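Local coordinates for protein 3,4-dihydroxy-2-butanone 4-phosphate synthase (Candida albicans, PDB 2RIU) that converts D-ribulose 5-phosphate to formate and 3,4-dihydroxy-2-butanone 4-phosphate, at residues E32-M37 with G162-L167. Residues are numbered along the deposited sequence; the frame is centred on the assembly and turned at random.
With 5RP (ribulose-5-phosphate), chain B.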
ATOM      1  N   GLU A  32      -9.395   2.312  15.802  1.00 13.45           N
ATOM      2  CA  GLU A  32      -8.126   1.871  15.227  1.00 13.92           C
ATOM      3  C   GLU A  32      -7.253   3.092  14.946  1.00 13.17           C
ATOM      4  O   GLU A  32      -7.751   4.122  14.492  1.00 13.52           O
ATOM      5  CB  GLU A  32      -8.372   1.081  13.936  1.00 14.02           C
ATOM      6  CG  GLU A  32      -9.278  -0.142  14.125  1.00 15.01           C
ATOM      7  CD  GLU A  32      -9.690  -0.805  12.820  1.00 15.87           C
ATOM      8  OE1 GLU A  32      -9.413  -0.252  11.731  1.00 18.99           O
ATOM      9  OE2 GLU A  32     -10.312  -1.888  12.894  1.00 19.11           O
ATOM     10  N   GLY A  33      -5.953   2.966  15.208  1.00 12.76           N
ATOM     11  CA  GLY A  33      -5.038   4.105  15.136  1.00 12.15           C
ATOM     12  C   GLY A  33      -4.265   4.235  13.834  1.00 11.86           C
ATOM     13  O   GLY A  33      -3.900   3.230  13.210  1.00 11.71           O
ATOM     14  N   ASP A  34      -4.029   5.486  13.440  1.00 11.37           N
ATOM     15  CA  ASP A  34      -3.205   5.849  12.290  1.00 11.45           C
ATOM     16  C   ASP A  34      -1.956   6.566  12.767  1.00 11.02           C
ATOM     17  O   ASP A  34      -2.027   7.406  13.665  1.00 11.21           O
ATOM     18  CB  ASP A  34      -3.943   6.866  11.413  1.00 11.75           C
ATOM     19  CG  ASP A  34      -4.767   6.241  10.320  1.00 14.74           C
ATOM     20  OD1 ASP A  34      -5.089   5.032  10.382  1.00 15.39           O
ATOM     21  OD2 ASP A  34      -5.098   7.000   9.377  1.00 17.61           O
ATOM     22  N   LEU A  35      -0.826   6.293  12.124  1.00 10.24           N
ATOM     23  CA  LEU A  35       0.331   7.177  12.258  1.00  9.47           C
ATOM     24  C   LEU A  35       0.163   8.337  11.279  1.00  9.54           C
ATOM     25  O   LEU A  35      -0.177   8.118  10.115  1.00  9.10           O
ATOM     26  CB  LEU A  35       1.619   6.424  11.950  1.00  9.60           C
ATOM     27  CG  LEU A  35       2.147   5.476  13.029  1.00  9.23           C
ATOM     28  CD1 LEU A  35       3.299   4.649  12.464  1.00  9.03           C
ATOM     29  CD2 LEU A  35       2.583   6.259  14.278  1.00  8.05           C
ATOM     30  N   ILE A  36       0.388   9.563  11.757  1.00  9.27           N
ATOM     31  CA  ILE A  36       0.315  10.760  10.906  1.00  9.31           C
ATOM     32  C   ILE A  36       1.520  11.651  11.187  1.00  9.38           C
ATOM     33  O   ILE A  36       1.859  11.890  12.341  1.00  9.80           O
ATOM     34  CB  ILE A  36      -0.984  11.577  11.175  1.00  9.31           C
ATOM     35  CG1 ILE A  36      -2.235  10.692  11.037  1.00  9.07           C
ATOM     36  CG2 ILE A  36      -1.054  12.827  10.269  1.00  9.18           C
ATOM     37  CD1 ILE A  36      -3.564  11.443  11.077  1.00  9.53           C
ATOM     38  N   MET A  37       2.168  12.152  10.138  1.00  9.52           N
ATOM     39  CA  MET A  37       3.194  13.177  10.322  1.00  9.21           C
ATOM     40  C   MET A  37       3.183  14.170   9.178  1.00  9.03           C
ATOM     41  O   MET A  37       2.472  13.975   8.182  1.00  8.69           O
ATOM     42  CB  MET A  37       4.591  12.566  10.509  1.00  9.68           C
ATOM     43  CG  MET A  37       5.214  11.956   9.248  1.00  9.63           C
ATOM     44  SD  MET A  37       6.980  11.644   9.486  1.00  9.94           S
ATOM     45  CE  MET A  37       7.608  13.323   9.485  1.00 10.14           C
ATOM     46  N   GLY A 162      -0.023  16.231   4.735  1.00  9.98           N
ATOM     47  CA  GLY A 162       0.368  15.243   5.746  1.00  9.29           C
ATOM     48  C   GLY A 162       0.592  13.902   5.088  1.00  9.04           C
ATOM     49  O   GLY A 162       0.398  13.763   3.880  1.00  9.27           O
ATOM     50  N   VAL A 163       0.995  12.913   5.882  1.00  8.72           N
ATOM     51  CA  VAL A 163       1.187  11.549   5.379  1.00  8.47           C
ATOM     52  C   VAL A 163       0.723  10.578   6.460  1.00  8.95           C
ATOM     53  O   VAL A 163       1.023  10.767   7.637  1.00  9.01           O
ATOM     54  CB  VAL A 163       2.649  11.297   4.902  1.00  8.29           C
ATOM     55  CG1 VAL A 163       3.662  11.591   6.004  1.00  7.92           C
ATOM     56  CG2 VAL A 163       2.830   9.873   4.343  1.00  8.85           C
ATOM     57  N   ILE A 164      -0.037   9.562   6.050  1.00  9.04           N
ATOM     58  CA  ILE A 164      -0.772   8.720   6.994  1.00  9.78           C
ATOM     59  C   ILE A 164      -0.767   7.250   6.601  1.00  9.69           C
ATOM     60  O   ILE A 164      -0.669   6.918   5.421  1.00  9.70           O
ATOM     61  CB  ILE A 164      -2.250   9.186   7.151  1.00 10.09           C
ATOM     62  CG1 ILE A 164      -3.073   8.918   5.880  1.00 10.55           C
ATOM     63  CG2 ILE A 164      -2.327  10.666   7.544  1.00 10.20           C
ATOM     64  CD1 ILE A 164      -4.539   9.368   5.982  1.00 11.67           C
ATOM     65  N   CYS A 165      -0.885   6.378   7.598  1.00  9.71           N
ATOM     66  CA  CYS A 165      -1.131   4.959   7.341  1.00  9.95           C
ATOM     67  C   CYS A 165      -1.625   4.288   8.611  1.00 10.23           C
ATOM     68  O   CYS A 165      -1.330   4.753   9.715  1.00 10.16           O
ATOM     69  CB  CYS A 165       0.124   4.253   6.811  1.00  9.91           C
ATOM     70  SG  CYS A 165      -0.274   2.819   5.765  1.00 10.53           S
ATOM     71  N   GLU A 166      -2.369   3.198   8.440  1.00 10.04           N
ATOM     72  CA  GLU A 166      -3.021   2.490   9.548  1.00 10.45           C
ATOM     73  C   GLU A 166      -2.080   1.532  10.257  1.00 10.12           C
ATOM     74  O   GLU A 166      -1.468   0.679   9.614  1.00 10.27           O
ATOM     75  CB  GLU A 166      -4.206   1.672   9.023  1.00 10.58           C
ATOM     76  CG  GLU A 166      -5.237   2.443   8.231  1.00 12.38           C
ATOM     77  CD  GLU A 166      -5.010   2.409   6.724  1.00 13.03           C
ATOM     78  OE1 GLU A 166      -3.880   2.123   6.255  1.00 10.60           O
ATOM     79  OE2 GLU A 166      -5.986   2.687   6.005  1.00 15.23           O
ATOM     80  N   LEU A 167      -1.985   1.651  11.579  1.00 10.14           N
ATOM     81  CA  LEU A 167      -1.161   0.739  12.377  1.00 10.13           C
ATOM     82  C   LEU A 167      -1.700  -0.681  12.321  1.00 10.33           C
ATOM     83  O   LEU A 167      -2.915  -0.886  12.407  1.00 10.13           O
ATOM     84  CB  LEU A 167      -1.103   1.216  13.833  1.00 10.23           C
ATOM     85  CG  LEU A 167      -0.157   2.382  14.104  1.00 10.66           C
ATOM     86  CD1 LEU A 167      -0.457   2.989  15.456  1.00 11.03           C
ATOM     87  CD2 LEU A 167       1.289   1.910  14.043  1.00 10.15           C
TER
HETATM   88  C2  5RP B 701      -9.381   5.403   7.245  1.00 34.28           C
HETATM   89  C3  5RP B 701      -7.979   5.966   7.195  1.00 33.27           C
HETATM   90  C5  5RP B 701      -7.162   5.940   5.930  1.00 31.91           C
HETATM   91  O13 5RP B 701      -5.831   6.374   6.239  1.00 32.94           O
HETATM   92  C6  5RP B 701      -7.732   6.789   4.783  1.00 28.79           C
HETATM   93  O14 5RP B 701      -6.778   6.767   3.717  1.00 29.79           O
HETATM   94  C7  5RP B 701      -8.021   8.254   5.119  1.00 26.05           C
HETATM   95  O8  5RP B 701      -8.983   8.322   6.166  1.00 22.53           O
HETATM   96  P9  5RP B 701     -10.330   9.189   6.077  1.00 18.62           P
HETATM   97  O12 5RP B 701     -11.188   8.519   5.029  1.00 19.01           O
HETATM   98  O11 5RP B 701      -9.919  10.596   5.708  1.00 18.84           O
HETATM   99  O10 5RP B 701     -10.814   9.051   7.501  1.00 18.67           O
HETATM  100  O4  5RP B 701      -7.497   6.440   8.209  1.00 34.81           O
HETATM  101  O1  5RP B 701      -9.549   4.747   8.507  1.00 34.98           O
HETATM  102  O   HOH W   1      -5.062   0.857  12.567  1.00 11.73           O
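D34 and E166 form a non-hydrogen-bonded pair on the face of two antiparallel strands that carries the substrate, with the strand axes 4.6 Å apart. Their side chains run side by side on this face, the carboxylate planes nearly perpendicular (88°). The two oxygens of D34 have different partners: OD1 lies 3.4 Å from E166 CG, while OD2 reaches ribulose-5-phosphate, accepting a long hydrogen bond from its O13 and lying 2.7 Å from its O4. E166 bends at chi2 (94°), which sets OE2 close to C5 of the sugar while OE1 is hydrogen-bonded to S55 OG.

Further along the same face, I36 lays CG1, CG2 and CD1 around the CG2 branch of I164. The tightest pair, I36 CG1 to I164 CG2, is 3.5 Å, closer than usual for carbons. With chi1 at 69°, I164 CG1 stands between its backbone N and carbonyl carbon, and the chain extends from there to bring CD1 to 3.3 Å from O13 of the sugar. A149 of helix 145-155 packs on both isoleucines.

The opposite face brings L35, M37 and V163 together, with L167 beyond the strand end. L35 and L167 cross at about a right angle, L35 CD1 meeting L167 CD2 at 3.7 Å, and M37 CG rests beside V163 CG1 before the thioether leads away. Paired backbone bonds at L35/C165 and M37/V163 fix the register; a fifth, L167 N to G33 O, extends the ladder, and a water donates to both G33 O and L167 O.

Strand 162-166, which also hydrogen-bonds through its backbone to P61 and C59, supplies part of one wall of the ribulose-5-phosphate site, together with D34. Two acids and the I164 methyl thus face the sugar, one acid held by S55 and the other contacting O13.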